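Local atomic coordinates of NADP-dependent 2-hydroxyacid dehydrogenase (Rhizobium etli, PDB entry 4XCV), a protein that probably catalyses the NADPH-dependent reduction of 2-oxoacids to 2-hydroxyacids, binding the dinucleotide in a Rossmann-type domain. Residues P6-D11 against T25-R30; I167-T172 against G185-F190. One frame throughout, in Å; residues are numbered along the deposited sequence. Where two conformers were deposited one is given.

Contact 1: P6-D11 against T25-R30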
loop_
_atom_site.group_PDB
_atom_site.type_symbol
_atom_site.label_atom_id
_atom_site.label_comp_id
_atom_site.label_asym_id
_atom_site.label_seq_id
_atom_site.Cartn_x
_atom_site.Cartn_y
_atom_site.Cartn_z
ATOM N N PRO A 6 43.060 -17.156 0.664
ATOM C CA PRO A 6 43.407 -15.948 1.434
ATOM C C PRO A 6 42.178 -15.201 1.951
ATOM O O PRO A 6 41.086 -15.317 1.367
ATOM C CB PRO A 6 44.159 -15.090 0.430
ATOM C CG PRO A 6 43.790 -15.617 -0.885
ATOM C CD PRO A 6 43.449 -17.056 -0.745
ATOM N N PRO A 7 42.334 -14.426 3.032
ATOM C CA PRO A 7 41.199 -13.708 3.559
ATOM C C PRO A 7 40.720 -12.619 2.578
ATOM O O PRO A 7 41.459 -12.158 1.717
ATOM C CB PRO A 7 41.745 -13.069 4.839
ATOM C CG PRO A 7 43.200 -13.025 4.645
ATOM C CD PRO A 7 43.525 -14.264 3.855
ATOM N N VAL A 8 39.442 -12.256 2.724
ATOM C CA VAL A 8 38.795 -11.208 1.923
ATOM C C VAL A 8 39.098 -9.832 2.505
ATOM O O VAL A 8 38.991 -9.637 3.696
ATOM C CB VAL A 8 37.284 -11.432 1.928
ATOM C CG1 VAL A 8 36.523 -10.303 1.231
ATOM C CG2 VAL A 8 36.927 -12.787 1.342
ATOM N N LEU A 9 39.513 -8.906 1.655
ATOM C CA LEU A 9 39.765 -7.527 2.100
ATOM C C LEU A 9 38.429 -6.807 2.257
ATOM O O LEU A 9 37.611 -6.842 1.350
ATOM C CB LEU A 9 40.629 -6.839 1.079
ATOM C CG LEU A 9 41.113 -5.419 1.292
ATOM C CD1 LEU A 9 42.275 -5.169 0.357
ATOM C CD2 LEU A 9 40.022 -4.397 1.022
ATOM N N VAL A 10 38.253 -6.141 3.393
ATOM C CA VAL A 10 37.004 -5.429 3.682
ATOM C C VAL A 10 37.348 -4.000 4.079
ATOM O O VAL A 10 38.037 -3.769 5.081
ATOM C CB VAL A 10 36.216 -6.118 4.818
ATOM C CG1 VAL A 10 34.938 -5.361 5.172
ATOM C CG2 VAL A 10 35.936 -7.573 4.465
ATOM N N ASP A 11 36.876 -3.050 3.267
ATOM C CA ASP A 11 37.065 -1.619 3.552
ATOM C C ASP A 11 35.745 -0.926 3.316
ATOM O O ASP A 11 35.472 -0.441 2.193
ATOM C CB ASP A 11 38.130 -1.002 2.662
ATOM C CG ASP A 11 38.365 0.482 2.944
ATOM O OD1 ASP A 11 37.784 1.103 3.873
ATOM O OD2 ASP A 11 39.162 1.072 2.199
ATOM N N THR A 25 31.686 -13.875 12.048
ATOM C CA THR A 25 31.071 -15.102 11.516
ATOM C C THR A 25 31.092 -15.188 9.985
ATOM O O THR A 25 30.584 -16.163 9.413
ATOM C CB THR A 25 29.628 -15.277 12.006
ATOM O OG1 THR A 25 28.801 -14.162 11.681
ATOM C CG2 THR A 25 29.637 -15.516 13.540
ATOM N N ALA A 26 31.678 -14.206 9.339
ATOM C CA ALA A 26 31.699 -14.161 7.885
ATOM C C ALA A 26 32.946 -14.828 7.329
ATOM O O ALA A 26 34.030 -14.872 7.934
ATOM C CB ALA A 26 31.669 -12.736 7.381
ATOM N N PHE A 27 32.823 -15.275 6.085
ATOM C CA PHE A 27 33.971 -15.811 5.367
ATOM C C PHE A 27 34.679 -16.899 6.157
ATOM O O PHE A 27 35.925 -16.871 6.301
ATOM C CB PHE A 27 34.954 -14.673 5.021
ATOM C CG PHE A 27 34.320 -13.538 4.244
ATOM C CD1 PHE A 27 33.726 -13.744 3.008
ATOM C CD2 PHE A 27 34.328 -12.234 4.755
ATOM C CE1 PHE A 27 33.114 -12.704 2.324
ATOM C CE2 PHE A 27 33.743 -11.211 4.069
ATOM C CZ PHE A 27 33.134 -11.434 2.862
ATOM N N ALA A 28 33.922 -17.851 6.731
ATOM C CA ALA A 28 34.519 -18.687 7.787
ATOM C C ALA A 28 35.626 -19.612 7.322
ATOM O O ALA A 28 36.409 -20.108 8.151
ATOM C CB ALA A 28 33.453 -19.494 8.519
ATOM N N ASP A 29 35.717 -19.868 6.030
ATOM C CA ASP A 29 36.808 -20.685 5.498
ATOM C C ASP A 29 38.105 -19.952 5.251
ATOM O O ASP A 29 39.107 -20.589 4.893
ATOM C CB ASP A 29 36.375 -21.426 4.222
ATOM C CG ASP A 29 36.006 -20.485 3.068
ATOM O OD1 ASP A 29 35.784 -19.270 3.318
ATOM O OD2 ASP A 29 35.845 -20.985 1.915
ATOM N N ARG A 30 38.104 -18.631 5.388
ATOM C CA ARG A 30 39.281 -17.863 5.022
ATOM C C ARG A 30 39.581 -16.622 5.867
ATOM O O ARG A 30 40.690 -16.191 5.907
ATOM C CB ARG A 30 39.226 -17.497 3.538
ATOM C CG ARG A 30 38.051 -16.608 3.175
ATOM C CD ARG A 30 37.839 -16.594 1.681
ATOM N NE ARG A 30 37.272 -17.854 1.228
ATOM C CZ ARG A 30 37.261 -18.262 -0.029
ATOM N NH1 ARG A 30 37.814 -17.570 -0.988
ATOM N NH2 ARG A 30 36.685 -19.407 -0.310
HETATM O O HOH W 1 39.991 -15.493 -1.070
#
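Phe27 and Arg30 pack from the loop at residues 25-30 onto Pro6, Pro7, Val8 and Val10, in the beta-alpha-beta crossover that joins strand 8-12 through helix 16-23 to the neighbouring parallel strand 32-34. Phe27 comes first. Its ring offers a face to Val8 CG2, which lies 3.9 Å from the ring centroid and 17° off the ring normal, displaced toward the rim, while Val8 CG1 reaches across to CZ. Val10 CG2 meets Phe27 CE2 more loosely, at 4.3 Å, and Val297 of helix 292-305 also touches this ring. The carbonyl of Phe27 accepts the backbone N-H of Arg30, which closes a type I beta-turn over Ala28 and Asp29. Asp29 takes a side-on grip from Arg30, NE to OD1 and NH2 to OD2 both at 2.9 Å, with the carboxylate oxygens approached from above their plane. The bend at chi3 (73°) turns the guanidinium so that NE and NH2 face Asp29. Arg30 CD rests 3.5 Å from Pro6 O. A water gives that oxygen a bond of 2.7 Å and takes one of 3.0 Å from Arg30 NH1, which also forms a salt bridge with Glu305. A leucine in place of Arg30 would probably leave Asp29 and Glu305 without their shared positive mate and break the water bridge to Pro6. At the end of the segment Arg30 O lies 3.5 Å from Pro7 CA, near Pro7 CB.

Contact 2: I167-T172 against G185-F190; sequences IGWSRT and GELDRF. With NDP (NADPH dihydro-nicotinamide-adenine-dinucleotide phosphate), chain B.
Trp169 meets Phe190 and Leu187 of helix 187-192 at the end of strand 165-169, the second strand of the Rossmann fold, and carries the contact on to the adenine of NADPH. Its CB stands 3.5 Å from the Phe190 ring centroid, only 7° off the normal, so the methylene points a C-H at the middle of that face; the same ring takes Ile167 CG1 at CE1, 3.7 Å away. With CG anti to the backbone N (chi1 178°), the indole extends past the start of the helix. NE1 lies over the backbone there, 3.5 Å from Leu187 CA, and donates its hydrogen bond to Ala184 O. Further out, CE2 and CZ2 take Leu187 CD1 on one face, CE2 at 3.9 Å. The opposite face meets the C2A corner of the adenine: C2A of NADPH sits 3.3 Å from Trp169 CZ3 and as near to CH2, which puts the six-membered ring between a leucine methyl and that corner of the base. After Trp169 the backbone of residues 170-172 runs past the 2'-phosphate that distinguishes NADPH from NADH. Lys174 and Tyr320 also hydrogen-bond the dinucleotide. Ser170 OG ties this turn by donating to Thr172 O, at 2.7 Å. Arg171 N makes a weak bond to O2B, whereas Thr172 N gives O1X a nearly straight one, 2.9 Å long with 166° at the hydrogen.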
loop_
_atom_site.group_PDB
_atom_site.type_symbol
_atom_site.label_atom_id
_atom_site.label_comp_id
_atom_site.label_asym_id
_atom_site.label_seq_id
_atom_site.Cartn_x
_atom_site.Cartn_y
_atom_site.Cartn_z
ATOM N N ILE A 167 3.190 2.270 -16.695
ATOM C CA ILE A 167 4.057 2.351 -17.874
ATOM C C ILE A 167 5.497 2.425 -17.368
ATOM O O ILE A 167 5.728 2.757 -16.201
ATOM C CB ILE A 167 3.700 3.525 -18.793
ATOM C CG1 ILE A 167 3.857 4.872 -18.099
ATOM C CG2 ILE A 167 2.286 3.341 -19.291
ATOM C CD1 ILE A 167 3.569 6.099 -18.961
ATOM N N GLY A 168 6.473 2.097 -18.226
ATOM C CA GLY A 168 7.869 2.118 -17.805
ATOM C C GLY A 168 8.794 2.746 -18.801
ATOM O O GLY A 168 8.514 2.839 -20.001
ATOM N N TRP A 169 9.931 3.182 -18.270
ATOM C CA TRP A 169 10.945 3.847 -19.054
ATOM C C TRP A 169 12.310 3.322 -18.583
ATOM O O TRP A 169 12.571 3.201 -17.395
ATOM C CB TRP A 169 10.831 5.356 -18.840
ATOM C CG TRP A 169 11.858 6.199 -19.560
ATOM C CD1 TRP A 169 11.776 6.639 -20.858
ATOM C CD2 TRP A 169 13.068 6.756 -19.041
ATOM N NE1 TRP A 169 12.840 7.458 -21.153
ATOM C CE2 TRP A 169 13.647 7.547 -20.053
ATOM C CE3 TRP A 169 13.711 6.722 -17.808
ATOM C CZ2 TRP A 169 14.822 8.281 -19.867
ATOM C CZ3 TRP A 169 14.846 7.459 -17.634
ATOM C CH2 TRP A 169 15.399 8.223 -18.639
ATOM N N SER A 170 13.161 3.021 -19.548
ATOM C CA SER A 170 14.532 2.554 -19.255
ATOM C C SER A 170 15.408 2.858 -20.420
ATOM O O SER A 170 14.948 3.313 -21.454
ATOM C CB SER A 170 14.537 1.079 -18.903
ATOM O OG SER A 170 13.936 0.271 -19.882
ATOM N N ARG A 171 16.707 2.652 -20.258
ATOM C CA ARG A 171 17.656 3.059 -21.289
ATOM C C ARG A 171 17.421 2.292 -22.580
ATOM O O ARG A 171 17.410 2.876 -23.703
ATOM C CB ARG A 171 19.099 2.873 -20.741
ATOM C CG ARG A 171 20.146 3.602 -21.526
ATOM C CD ARG A 171 21.490 3.628 -20.777
ATOM N NE ARG A 171 22.069 2.289 -20.576
ATOM C CZ ARG A 171 22.849 1.615 -21.414
ATOM N NH1 ARG A 171 23.207 2.131 -22.579
ATOM N NH2 ARG A 171 23.279 0.392 -21.086
ATOM N N THR A 172 17.258 0.996 -22.459
ATOM C CA THR A 172 16.792 0.114 -23.522
ATOM C C THR A 172 15.395 -0.326 -23.205
ATOM O O THR A 172 15.112 -0.783 -22.099
ATOM C CB THR A 172 17.722 -1.114 -23.648
ATOM O OG1 THR A 172 19.014 -0.654 -24.029
ATOM C CG2 THR A 172 17.242 -2.057 -24.699
ATOM N N GLY A 185 15.041 7.740 -25.391
ATOM C CA GLY A 185 14.721 8.891 -26.181
ATOM C C GLY A 185 13.277 9.286 -26.149
ATOM O O GLY A 185 12.953 10.398 -26.579
ATOM N N GLU A 186 12.395 8.425 -25.644
ATOM C CA GLU A 186 10.981 8.686 -25.583
ATOM C C GLU A 186 10.540 9.297 -24.265
ATOM O O GLU A 186 9.339 9.257 -23.883
ATOM C CB GLU A 186 10.208 7.383 -25.832
ATOM C CG GLU A 186 10.562 6.734 -27.146
ATOM C CD GLU A 186 9.755 5.487 -27.383
ATOM O OE1 GLU A 186 9.996 4.441 -26.749
ATOM O OE2 GLU A 186 8.871 5.557 -28.270
ATOM N N LEU A 187 11.503 9.858 -23.520
ATOM C CA LEU A 187 11.224 10.435 -22.214
ATOM C C LEU A 187 10.056 11.412 -22.213
ATOM O O LEU A 187 9.161 11.333 -21.375
ATOM C CB LEU A 187 12.523 11.106 -21.732
ATOM C CG LEU A 187 12.381 11.873 -20.407
ATOM C CD1 LEU A 187 12.022 10.977 -19.275
ATOM C CD2 LEU A 187 13.689 12.613 -20.135
ATOM N N ASP A 188 10.018 12.356 -23.144
ATOM C CA ASP A 188 8.960 13.368 -23.098
ATOM C C ASP A 188 7.557 12.769 -23.270
ATOM O O ASP A 188 6.582 13.150 -22.587
ATOM C CB ASP A 188 9.179 14.500 -24.121
ATOM C CG ASP A 188 10.396 15.358 -23.811
ATOM O OD1 ASP A 188 11.031 15.162 -22.771
ATOM O OD2 ASP A 188 10.708 16.236 -24.667
ATOM N N ARG A 189 7.428 11.803 -24.174
ATOM C CA ARG A 189 6.170 11.131 -24.354
ATOM C C ARG A 189 5.749 10.378 -23.094
ATOM O O ARG A 189 4.574 10.363 -22.724
ATOM C CB ARG A 189 6.315 10.154 -25.523
ATOM C CG ARG A 189 5.088 9.398 -25.806
ATOM C CD ARG A 189 5.345 8.507 -26.990
ATOM N NE ARG A 189 4.192 7.686 -27.163
ATOM C CZ ARG A 189 4.112 6.725 -28.040
ATOM N NH1 ARG A 189 5.141 6.471 -28.833
ATOM N NH2 ARG A 189 2.996 6.009 -28.091
ATOM N N PHE A 190 6.701 9.692 -22.495
ATOM C CA PHE A 190 6.452 8.923 -21.281
ATOM C C PHE A 190 6.023 9.865 -20.173
ATOM O O PHE A 190 5.043 9.588 -19.493
ATOM C CB PHE A 190 7.726 8.161 -20.914
ATOM C CG PHE A 190 7.792 7.657 -19.498
ATOM C CD1 PHE A 190 7.296 6.400 -19.133
ATOM C CD2 PHE A 190 8.381 8.438 -18.491
ATOM C CE1 PHE A 190 7.417 5.976 -17.808
ATOM C CE2 PHE A 190 8.489 7.990 -17.195
ATOM C CZ PHE A 190 7.998 6.769 -16.862
HETATM P PA NDP B . 19.411 -2.009 -12.031
HETATM O O1A NDP B . 18.905 -3.416 -11.957
HETATM O O2A NDP B . 20.836 -1.726 -12.463
HETATM O O5B NDP B . 18.402 -1.209 -12.980
HETATM C C5B NDP B . 18.718 0.135 -13.357
HETATM C C4B NDP B . 17.638 0.595 -14.308
HETATM O O4B NDP B . 17.865 1.973 -14.589
HETATM C C3B NDP B . 17.666 -0.162 -15.615
HETATM O O3B NDP B . 16.324 -0.371 -16.099
HETATM C C2B NDP B . 18.411 0.810 -16.491
HETATM O O2B NDP B . 18.117 0.712 -17.911
HETATM C C1B NDP B . 17.880 2.145 -15.974
HETATM N N9A NDP B . 18.727 3.283 -16.334
HETATM C C8A NDP B . 20.015 3.440 -15.966
HETATM N N7A NDP B . 20.515 4.562 -16.570
HETATM C C5A NDP B . 19.510 5.061 -17.350
HETATM C C6A NDP B . 19.425 6.125 -18.247
HETATM N N6A NDP B . 20.445 6.965 -18.429
HETATM N N1A NDP B . 18.265 6.317 -18.887
HETATM C C2A NDP B . 17.215 5.492 -18.683
HETATM N N3A NDP B . 17.224 4.440 -17.848
HETATM C C4A NDP B . 18.395 4.268 -17.197
HETATM O O3 NDP B . 19.218 -1.276 -10.612
HETATM P PN NDP B . 18.198 -1.617 -9.418
HETATM O O1N NDP B . 16.829 -1.666 -10.010
HETATM O O2N NDP B . 18.627 -2.795 -8.681
HETATM O O5D NDP B . 18.414 -0.367 -8.481
HETATM C C5D NDP B . 18.219 0.965 -8.979
HETATM C C4D NDP B . 18.899 1.917 -7.987
HETATM O O4D NDP B . 18.163 1.967 -6.773
HETATM C C3D NDP B . 20.280 1.517 -7.545
HETATM O O3D NDP B . 21.277 1.929 -8.496
HETATM C C2D NDP B . 20.443 2.200 -6.197
HETATM O O2D NDP B . 21.112 3.471 -6.379
HETATM C C1D NDP B . 19.036 2.489 -5.762
HETATM N N1N NDP B . 18.617 1.873 -4.500
HETATM C C2N NDP B . 18.061 2.636 -3.505
HETATM C C3N NDP B . 17.760 2.111 -2.294
HETATM C C7N NDP B . 17.138 2.877 -1.246
HETATM O O7N NDP B . 17.239 2.423 -0.082
HETATM N N7N NDP B . 16.458 3.990 -1.457
HETATM C C4N NDP B . 17.956 0.666 -2.047
HETATM C C5N NDP B . 18.514 -0.043 -3.184
HETATM C C6N NDP B . 18.856 0.509 -4.327
HETATM P P2B NDP B . 18.403 -0.679 -18.694
HETATM O O1X NDP B . 18.242 -0.341 -20.141
HETATM O O2X NDP B . 19.818 -1.081 -18.316
HETATM O O3X NDP B . 17.446 -1.670 -18.171
#

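The two contacts occupy matching places in two parallel sheets: each involves the strand next to an edge strand, 8-12 beside 32-34 in contact 1 and 165-169 beside 180-182 in contact 2. Their centres lie 42 Å apart on opposite sides of the chain's centre, with no atoms touching. Contact 1 is partly buried, with an apolar patch giving way to ion pairs and a bridging water. Contact 2 is a buried, aromatic join of strand and helix, and it alone touches the dinucleotide, where a backbone amide bonds a phosphate oxygen and a second reaches the ester oxygen weakly. Neither has a direct hydrogen bond between its two segments.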